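Local coordinates for homocysteine S-methyltransferase (Escherichia coli, PDB 5DMM), which transfers a methyl group from S-methylmethionine, or less efficiently from S-adenosylmethionine, to homocysteine to make methionine, using zinc as cofactor, at residues A[192-197]-A[251-256]; A[166-171]-A[226-231]; A[198-203]-A[235-240]. All blocks are in the same frame, centred on the assembly; numbering follows the deposited sequence.

Interaction 1: A[192-197]-A[251-256]; sequences WFSFTL and VVYPNS
The indole of Trp192 reaches Val251 and Tyr253 across the interior of the barrel, and its atoms can be followed outward. Trp192 CB lies 4.0 Å from Val251 CG2, and the same methyl sits equally close to Trp192 CG, so the root of the side chain is packed against one branch of the valine. With CG placed between the backbone N and the carbonyl carbon (chi1 76°), the ring turns one face to this valine. Val251 CG1 stands over the five-membered ring of Trp192, 4.3 Å from its centroid and 13° off the normal, a CH-pi contact. At the ring edge Trp192 NE1 donates to Tyr253 OH at 3.1 Å with an N-H...O angle of 154°; the oxygen lies close to the indole plane. Farther out, Trp192 CZ2 approaches Tyr253 CZ at 4.2 Å. The two aromatic rings are steeply inclined but offset, so the pair is neither a stack nor edge-to-face. Tyr253, a homocysteine-pocket residue, also hydrogen-bonds through OH to Glu168, so two residues grip its hydroxyl, Trp192 and Glu168. Strands 191-197 and 250-253 are not sheet neighbours: their short axes pass 8.0 Å apart, and strand 222-228 runs between them, contributing Ala224 to the packing on both Trp192 and Val251.

Interaction 2: A[166-171]-A[226-231]; sequences ACETLP and GINCIA. With ZN (zinc ion), chain B; HCS (2-amino-4-mercapto-butyric acid), chain F.
Thr169 and Asn228 face each other with side chains at about a right angle, joined by two hydrogen bonds at the substrate end of the barrel. The carboxamide of Asn228 addresses both the backbone and the side chain of the threonine. Asn228 OD1 accepts from Thr169 N at 2.9 Å, in the carbonyl plane and on a lone pair, with a C=O...N angle of 117°. Asn228 ND2 donates to Thr169 OG1, also at 2.9 Å, with an N-H...O angle of 160° and the acceptor near the amide plane. Bonds through both polar atoms of the flat carboxamide fix its rotation, and OD1 has a further partner in Ser194 OG.

The threonine thus held lies against the substrate: Thr169 OG1 is 3.2 Å from SD of the bound homocysteine, while Thr169 CG2 lies 4.0 Å from Cys229 CB, with this methyl also beside the substrate sulfur. Cys229 SG binds the zinc ion at 2.5 Å and lies 3.6 Å from the homocysteine SD, and Cys295 is another zinc ligand. At the other end of the substrate, the extended chain of Glu168 (chi2 -178°) brings Glu168 OE2 to 2.6 Å from the homocysteine OXT. Ser121 and Tyr253 each hydrogen-bond one of the Glu168 carboxylate oxygens. Strand 191-197 separates strands 164-170 and 222-228 in the sheet, so the contact spans it near the strands' C-terminal ends, while Ile227 turns outward to pack on helix 235-243.

Interaction 3: A[198-203]-A[235-240]; sequences RDSEHL and TTAALQ
A type I beta turn from Asp199 to His202, following strand 191-197 of the TIM barrel, rests its Ser200 corner on helix 235-243. The contact itself is close van der Waals packing. Ser200 CB meets Ala237 CB at 3.8 Å, and Ser200 O lies 3.7 Å from Ala238 CA. The backbones come near, Ser200 CA to Ala238 CA measuring 4.4 Å, as the small alanine side chains allow. That same carbonyl oxygen of Ser200 is buried here without a hydrogen-bonding partner in the model.

The Asp199 side chain braces the turn from within. Asp199 OD1 accepts from Glu201 N at 2.9 Å through the anti lone pair, which makes an Asx turn. Through the syn lone pair Asp199 OD1 also accepts from His202 ND1 at 2.6 Å, with an N-H...O angle of 164° and the oxygen 6° out of the imidazole plane. One carboxylate oxygen thus grips the Glu201 backbone N and the His202 ring. A classic beta bulge sets Arg198 and Asp199 opposite the single residue His202. Around the contact, Ala238 also packs on Leu197 of strand 191-197, Leu203 reaches helix 173-183, and the far side of helix 235-243 meets helix 281-286 through Leu239 and Trp284.

Overall arrangement
Interactions 1 and 2 are buried, their centres about 3 Å apart, whereas interaction 3 is partly exposed, its centre about 18 Å from that of the chain. Each of the first two joins strands separated by one intervening strand of the parallel sheet, and their polar networks meet through Ser194 with Asn228 and Tyr253 with Glu168. Interaction 1 combines aromatic and aliphatic packing with one hydrogen bond; interaction 2 adds metal and substrate chemistry near the strand ends. Interaction 3 joins a turn to an outer helix by packing alone: hydrogen bonds brace turn and helix separately, and none joins the two segments. Strand 191-197 links the core to this periphery.

Interaction 1: A[192-197]-A[251-256]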
loop_
_atom_site.group_PDB
_atom_site.type_symbol
_atom_site.label_atom_id
_atom_site.label_comp_id
_atom_site.label_asym_id
_atom_site.label_seq_id
_atom_site.Cartn_x
_atom_site.Cartn_y
_atom_site.Cartn_z
ATOM N N TRP A 192 -1.307 -5.631 -5.579
ATOM C CA TRP A 192 -2.412 -4.752 -5.932
ATOM C C TRP A 192 -1.808 -3.457 -6.439
ATOM O O TRP A 192 -0.672 -3.120 -6.111
ATOM C CB TRP A 192 -3.404 -4.520 -4.764
ATOM C CG TRP A 192 -3.029 -3.581 -3.608
ATOM C CD1 TRP A 192 -2.856 -2.222 -3.660
ATOM C CD2 TRP A 192 -2.883 -3.946 -2.224
ATOM N NE1 TRP A 192 -2.581 -1.727 -2.396
ATOM C CE2 TRP A 192 -2.599 -2.764 -1.502
ATOM C CE3 TRP A 192 -2.963 -5.158 -1.529
ATOM C CZ2 TRP A 192 -2.399 -2.763 -0.116
ATOM C CZ3 TRP A 192 -2.770 -5.153 -0.155
ATOM C CH2 TRP A 192 -2.487 -3.968 0.536
ATOM N N PHE A 193 -2.549 -2.787 -7.311
ATOM C CA PHE A 193 -2.193 -1.473 -7.820
ATOM C C PHE A 193 -3.278 -0.497 -7.393
ATOM O O PHE A 193 -4.453 -0.669 -7.751
ATOM C CB PHE A 193 -2.069 -1.480 -9.354
ATOM C CG PHE A 193 -0.736 -1.983 -9.872
ATOM C CD1 PHE A 193 -0.209 -3.196 -9.441
ATOM C CD2 PHE A 193 -0.031 -1.259 -10.822
ATOM C CE1 PHE A 193 1.025 -3.663 -9.932
ATOM C CE2 PHE A 193 1.200 -1.722 -11.322
ATOM C CZ PHE A 193 1.724 -2.924 -10.874
ATOM N N SER A 194 -2.885 0.508 -6.624
ATOM C CA SER A 194 -3.822 1.513 -6.156
ATOM C C SER A 194 -3.374 2.898 -6.616
ATOM O O SER A 194 -2.183 3.208 -6.586
ATOM C CB SER A 194 -3.950 1.440 -4.639
ATOM O OG SER A 194 -4.831 2.446 -4.165
ATOM N N PHE A 195 -4.345 3.715 -7.026
ATOM C CA PHE A 195 -4.112 4.948 -7.781
ATOM C C PHE A 195 -4.563 6.213 -7.064
ATOM O O PHE A 195 -5.498 6.175 -6.252
ATOM C CB PHE A 195 -4.852 4.883 -9.128
ATOM C CG PHE A 195 -4.742 3.556 -9.809
ATOM C CD1 PHE A 195 -3.507 3.083 -10.224
ATOM C CD2 PHE A 195 -5.864 2.780 -10.025
ATOM C CE1 PHE A 195 -3.394 1.857 -10.844
ATOM C CE2 PHE A 195 -5.758 1.546 -10.650
ATOM C CZ PHE A 195 -4.520 1.085 -11.054
ATOM N N THR A 196 -3.922 7.339 -7.390
ATOM C CA THR A 196 -4.495 8.650 -7.075
ATOM C C THR A 196 -5.170 9.204 -8.330
ATOM O O THR A 196 -4.797 8.854 -9.460
ATOM C CB THR A 196 -3.456 9.667 -6.555
ATOM O OG1 THR A 196 -2.464 9.913 -7.559
ATOM C CG2 THR A 196 -2.808 9.158 -5.285
ATOM N N LEU A 197 -6.164 10.063 -8.125
ATOM C CA LEU A 197 -7.066 10.455 -9.200
ATOM C C LEU A 197 -7.112 11.955 -9.429
ATOM O O LEU A 197 -6.915 12.743 -8.501
ATOM C CB LEU A 197 -8.483 9.949 -8.902
ATOM C CG LEU A 197 -8.626 8.437 -8.741
ATOM C CD1 LEU A 197 -10.044 8.086 -8.382
ATOM C CD2 LEU A 197 -8.193 7.679 -9.996
ATOM N N VAL A 251 -9.714 -2.217 -4.128
ATOM C CA VAL A 251 -9.003 -1.748 -2.948
ATOM C C VAL A 251 -9.394 -0.310 -2.628
ATOM O O VAL A 251 -9.497 0.523 -3.520
ATOM C CB VAL A 251 -7.466 -1.817 -3.164
ATOM C CG1 VAL A 251 -6.733 -1.345 -1.933
ATOM C CG2 VAL A 251 -7.034 -3.222 -3.537
ATOM N N VAL A 252 -9.595 -0.006 -1.351
ATOM C CA VAL A 252 -9.902 1.365 -0.992
ATOM C C VAL A 252 -9.370 1.683 0.400
ATOM O O VAL A 252 -9.710 1.024 1.374
ATOM C CB VAL A 252 -11.433 1.657 -1.077
ATOM C CG1 VAL A 252 -12.254 0.652 -0.262
ATOM C CG2 VAL A 252 -11.736 3.074 -0.631
ATOM N N TYR A 253 -8.484 2.663 0.471
ATOM C CA TYR A 253 -8.073 3.180 1.760
ATOM C C TYR A 253 -7.814 4.677 1.661
ATOM O O TYR A 253 -6.750 5.115 1.217
ATOM C CB TYR A 253 -6.857 2.426 2.333
ATOM C CG TYR A 253 -5.665 2.061 1.450
ATOM C CD1 TYR A 253 -4.394 2.546 1.751
ATOM C CD2 TYR A 253 -5.783 1.155 0.398
ATOM C CE1 TYR A 253 -3.276 2.186 0.996
ATOM C CE2 TYR A 253 -4.671 0.793 -0.369
ATOM C CZ TYR A 253 -3.423 1.307 -0.059
ATOM O OH TYR A 253 -2.317 0.960 -0.806
ATOM N N PRO A 254 -8.821 5.468 2.061
ATOM C CA PRO A 254 -8.792 6.921 1.902
ATOM C C PRO A 254 -8.145 7.631 3.084
ATOM O O PRO A 254 -7.823 7.011 4.103
ATOM C CB PRO A 254 -10.274 7.277 1.809
ATOM C CG PRO A 254 -10.919 6.280 2.737
ATOM C CD PRO A 254 -10.155 4.995 2.493
ATOM N N ASN A 255 -7.962 8.934 2.934
ATOM C CA ASN A 255 -7.503 9.762 4.037
ATOM C C ASN A 255 -8.616 9.948 5.055
ATOM O O ASN A 255 -9.796 9.797 4.736
ATOM C CB ASN A 255 -7.022 11.108 3.515
ATOM C CG ASN A 255 -5.913 10.962 2.500
ATOM O OD1 ASN A 255 -5.111 10.044 2.589
ATOM N ND2 ASN A 255 -5.874 11.851 1.521
ATOM N N SER A 256 -8.221 10.251 6.284
ATOM C CA SER A 256 -9.158 10.494 7.372
ATOM C C SER A 256 -10.051 11.681 7.041
ATOM O O SER A 256 -9.628 12.609 6.352
ATOM C CB SER A 256 -8.393 10.751 8.679
ATOM O OG SER A 256 -9.270 10.863 9.783
#

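Interaction 2: A[166-171]-A[226-231]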
loop_
_atom_site.group_PDB
_atom_site.type_symbol
_atom_site.label_atom_id
_atom_site.label_comp_id
_atom_site.label_asym_id
_atom_site.label_seq_id
_atom_site.Cartn_x
_atom_site.Cartn_y
_atom_site.Cartn_z
ATOM N N ALA A 166 2.124 -3.927 -2.326
ATOM C CA ALA A 166 1.154 -2.840 -2.378
ATOM C C ALA A 166 1.726 -1.701 -3.216
ATOM O O ALA A 166 2.432 -0.821 -2.697
ATOM C CB ALA A 166 0.832 -2.360 -0.980
ATOM N N CYS A 167 1.459 -1.730 -4.516
ATOM C CA CYS A 167 1.933 -0.675 -5.401
ATOM C C CYS A 167 0.880 0.418 -5.314
ATOM O O CYS A 167 -0.209 0.264 -5.854
ATOM C CB CYS A 167 2.107 -1.191 -6.825
ATOM S SG CYS A 167 3.275 -2.577 -6.920
ATOM N N GLU A 168 1.197 1.505 -4.624
ATOM C CA GLU A 168 0.150 2.409 -4.149
ATOM C C GLU A 168 0.417 3.886 -4.399
ATOM O O GLU A 168 1.558 4.298 -4.628
ATOM C CB GLU A 168 -0.053 2.194 -2.654
ATOM C CG GLU A 168 1.215 2.494 -1.832
ATOM C CD GLU A 168 1.031 2.241 -0.348
ATOM O OE1 GLU A 168 -0.112 1.960 0.076
ATOM O OE2 GLU A 168 2.037 2.329 0.398
ATOM N N THR A 169 -0.647 4.684 -4.319
ATOM C CA THR A 169 -0.568 6.131 -4.501
ATOM C C THR A 169 0.020 6.476 -5.883
ATOM O O THR A 169 0.721 7.478 -6.048
ATOM C CB THR A 169 0.288 6.798 -3.378
ATOM O OG1 THR A 169 0.117 6.080 -2.149
ATOM C CG2 THR A 169 -0.110 8.254 -3.161
ATOM N N LEU A 170 -0.292 5.646 -6.873
ATOM C CA LEU A 170 0.292 5.760 -8.214
ATOM C C LEU A 170 -0.480 6.756 -9.089
ATOM O O LEU A 170 -1.669 6.584 -9.303
ATOM C CB LEU A 170 0.307 4.389 -8.894
ATOM C CG LEU A 170 0.924 3.211 -8.124
ATOM C CD1 LEU A 170 0.746 1.935 -8.922
ATOM C CD2 LEU A 170 2.395 3.458 -7.826
ATOM N N PRO A 171 0.202 7.788 -9.609
ATOM C CA PRO A 171 -0.450 8.859 -10.370
ATOM C C PRO A 171 -0.174 8.838 -11.868
ATOM O O PRO A 171 -0.804 9.598 -12.602
ATOM C CB PRO A 171 0.174 10.107 -9.768
ATOM C CG PRO A 171 1.620 9.663 -9.533
ATOM C CD PRO A 171 1.567 8.176 -9.205
ATOM N N GLY A 226 -7.356 -0.454 -7.089
ATOM C CA GLY A 226 -8.200 0.453 -6.332
ATOM C C GLY A 226 -7.676 1.853 -6.175
ATOM O O GLY A 226 -6.939 2.340 -7.017
ATOM N N ILE A 227 -8.079 2.501 -5.085
ATOM C CA ILE A 227 -7.705 3.887 -4.842
ATOM C C ILE A 227 -7.228 4.082 -3.401
ATOM O O ILE A 227 -7.698 3.412 -2.478
ATOM C CB ILE A 227 -8.892 4.830 -5.129
ATOM C CG1 ILE A 227 -10.098 4.380 -4.306
ATOM C CG2 ILE A 227 -9.211 4.833 -6.628
ATOM C CD1 ILE A 227 -11.306 5.329 -4.362
ATOM N N ASN A 228 -6.276 4.984 -3.201
ATOM C CA ASN A 228 -5.870 5.328 -1.845
ATOM C C ASN A 228 -5.358 6.757 -1.791
ATOM O O ASN A 228 -5.084 7.362 -2.828
ATOM C CB ASN A 228 -4.800 4.353 -1.326
ATOM C CG ASN A 228 -3.448 4.540 -2.013
ATOM O OD1 ASN A 228 -3.277 4.190 -3.184
ATOM N ND2 ASN A 228 -2.472 5.074 -1.270
ATOM N N CYS A 229 -5.238 7.286 -0.580
ATOM C CA CYS A 229 -4.750 8.645 -0.367
ATOM C C CYS A 229 -5.629 9.651 -1.098
ATOM O O CYS A 229 -5.149 10.596 -1.710
ATOM C CB CYS A 229 -3.291 8.763 -0.811
ATOM S SG CYS A 229 -2.409 10.133 -0.013
ATOM N N ILE A 230 -6.934 9.426 -1.018
ATOM C CA ILE A 230 -7.926 10.277 -1.666
ATOM C C ILE A 230 -8.925 10.734 -0.599
ATOM O O ILE A 230 -9.060 10.086 0.440
ATOM C CB ILE A 230 -8.638 9.515 -2.812
ATOM C CG1 ILE A 230 -9.650 10.396 -3.551
ATOM C CG2 ILE A 230 -9.325 8.262 -2.271
ATOM C CD1 ILE A 230 -10.405 9.645 -4.653
ATOM N N ALA A 231 -9.602 11.856 -0.839
ATOM C CA ALA A 231 -10.581 12.384 0.112
ATOM C C ALA A 231 -11.768 11.446 0.273
ATOM O O ALA A 231 -12.210 10.829 -0.696
ATOM C CB ALA A 231 -11.061 13.758 -0.329
HETATM ZN ZN ZN B . -2.176 8.367 1.804
HETATM N N HCS F . 2.976 5.162 3.162
HETATM C CA HCS F . 1.554 4.904 3.044
HETATM C CB HCS F . 1.020 5.565 1.780
HETATM C CG HCS F . 1.210 7.076 1.832
HETATM S SD HCS F . 0.271 7.849 0.490
HETATM C C HCS F . 1.319 3.424 2.973
HETATM O OXT HCS F . 2.309 2.662 2.989
HETATM O O HCS F . 0.143 3.009 2.898
#

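Interaction 3: A[198-203]-A[235-240]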
loop_
_atom_site.group_PDB
_atom_site.type_symbol
_atom_site.label_atom_id
_atom_site.label_comp_id
_atom_site.label_asym_id
_atom_site.label_seq_id
_atom_site.Cartn_x
_atom_site.Cartn_y
_atom_site.Cartn_z
ATOM N N ARG A 198 -7.382 12.328 -10.672
ATOM C CA ARG A 198 -7.676 13.701 -11.050
ATOM C C ARG A 198 -9.164 13.971 -10.809
ATOM O O ARG A 198 -9.559 15.035 -10.321
ATOM C CB ARG A 198 -7.303 13.927 -12.521
ATOM C CG ARG A 198 -7.699 15.271 -13.087
ATOM C CD ARG A 198 -7.140 15.449 -14.495
ATOM N NE ARG A 198 -5.681 15.587 -14.489
ATOM C CZ ARG A 198 -4.955 15.995 -15.528
ATOM N NH1 ARG A 198 -5.547 16.314 -16.673
ATOM N NH2 ARG A 198 -3.632 16.088 -15.426
ATOM N N ASP A 199 -9.975 12.979 -11.159
ATOM C CA ASP A 199 -11.411 12.998 -10.922
ATOM C C ASP A 199 -11.874 11.553 -10.863
ATOM O O ASP A 199 -11.053 10.640 -10.941
ATOM C CB ASP A 199 -12.148 13.773 -12.018
ATOM C CG ASP A 199 -11.791 13.295 -13.412
ATOM O OD1 ASP A 199 -12.150 12.157 -13.770
ATOM O OD2 ASP A 199 -11.151 14.064 -14.160
ATOM N N SER A 200 -13.180 11.333 -10.753
ATOM C CA SER A 200 -13.684 9.985 -10.539
ATOM C C SER A 200 -13.442 9.025 -11.712
ATOM O O SER A 200 -13.626 7.817 -11.557
ATOM C CB SER A 200 -15.177 10.030 -10.217
ATOM O OG SER A 200 -15.915 10.387 -11.366
ATOM N N GLU A 201 -13.024 9.532 -12.873
ATOM C CA GLU A 201 -12.743 8.639 -14.002
ATOM C C GLU A 201 -11.347 8.802 -14.611
ATOM O O GLU A 201 -11.078 8.279 -15.687
ATOM C CB GLU A 201 -13.779 8.839 -15.116
ATOM C CG GLU A 201 -15.225 8.767 -14.668
ATOM C CD GLU A 201 -15.919 10.104 -14.786
ATOM O OE1 GLU A 201 -15.832 10.729 -15.869
ATOM O OE2 GLU A 201 -16.541 10.541 -13.791
ATOM N N HIS A 202 -10.457 9.524 -13.943
ATOM C CA HIS A 202 -9.135 9.755 -14.521
ATOM C C HIS A 202 -8.025 9.647 -13.492
ATOM O O HIS A 202 -8.153 10.139 -12.381
ATOM C CB HIS A 202 -9.066 11.133 -15.198
ATOM C CG HIS A 202 -9.999 11.285 -16.361
ATOM N ND1 HIS A 202 -11.291 11.754 -16.224
ATOM C CD2 HIS A 202 -9.832 11.024 -17.679
ATOM C CE1 HIS A 202 -11.878 11.772 -17.407
ATOM N NE2 HIS A 202 -11.013 11.335 -18.309
ATOM N N LEU A 203 -6.934 9.002 -13.890
ATOM C CA LEU A 203 -5.669 9.061 -13.161
ATOM C C LEU A 203 -5.250 10.499 -12.919
ATOM O O LEU A 203 -5.646 11.384 -13.670
ATOM C CB LEU A 203 -4.567 8.355 -13.955
ATOM C CG LEU A 203 -4.078 6.955 -13.598
ATOM C CD1 LEU A 203 -2.681 6.734 -14.210
ATOM C CD2 LEU A 203 -4.049 6.756 -12.104
ATOM N N THR A 235 -14.378 8.929 -2.792
ATOM C CA THR A 235 -14.135 7.492 -2.916
ATOM C C THR A 235 -15.222 6.725 -3.655
ATOM O O THR A 235 -14.928 5.951 -4.552
ATOM C CB THR A 235 -13.971 6.831 -1.545
ATOM O OG1 THR A 235 -15.126 7.101 -0.740
ATOM C CG2 THR A 235 -12.724 7.368 -0.847
ATOM N N THR A 236 -16.475 6.920 -3.267
ATOM C CA THR A 236 -17.546 6.071 -3.777
ATOM C C THR A 236 -17.729 6.208 -5.289
ATOM O O THR A 236 -17.906 5.212 -5.981
ATOM C CB THR A 236 -18.877 6.362 -3.028
ATOM O OG1 THR A 236 -18.699 6.031 -1.644
ATOM C CG2 THR A 236 -20.018 5.512 -3.584
ATOM N N ALA A 237 -17.651 7.431 -5.805
ATOM C CA ALA A 237 -17.810 7.663 -7.243
ATOM C C ALA A 237 -16.719 6.958 -8.055
ATOM O O ALA A 237 -16.984 6.380 -9.114
ATOM C CB ALA A 237 -17.794 9.158 -7.537
ATOM N N ALA A 238 -15.496 7.020 -7.544
ATOM C CA ALA A 238 -14.354 6.382 -8.192
ATOM C C ALA A 238 -14.508 4.871 -8.199
ATOM O O ALA A 238 -14.256 4.226 -9.218
ATOM C CB ALA A 238 -13.070 6.769 -7.495
ATOM N N LEU A 239 -14.915 4.308 -7.061
ATOM C CA LEU A 239 -15.113 2.865 -6.960
ATOM C C LEU A 239 -16.233 2.402 -7.867
ATOM O O LEU A 239 -16.120 1.363 -8.512
ATOM C CB LEU A 239 -15.420 2.439 -5.526
ATOM C CG LEU A 239 -14.267 2.445 -4.524
ATOM C CD1 LEU A 239 -14.769 2.095 -3.115
ATOM C CD2 LEU A 239 -13.168 1.480 -4.974
ATOM N N GLN A 240 -17.327 3.156 -7.899
ATOM C CA GLN A 240 -18.460 2.774 -8.746
ATOM C C GLN A 240 -18.035 2.721 -10.208
ATOM O O GLN A 240 -18.482 1.849 -10.950
ATOM C CB GLN A 240 -19.638 3.736 -8.547
ATOM C CG GLN A 240 -20.376 3.497 -7.253
ATOM C CD GLN A 240 -21.362 4.603 -6.906
ATOM O OE1 GLN A 240 -21.296 5.711 -7.448
ATOM N NE2 GLN A 240 -22.283 4.304 -5.989
#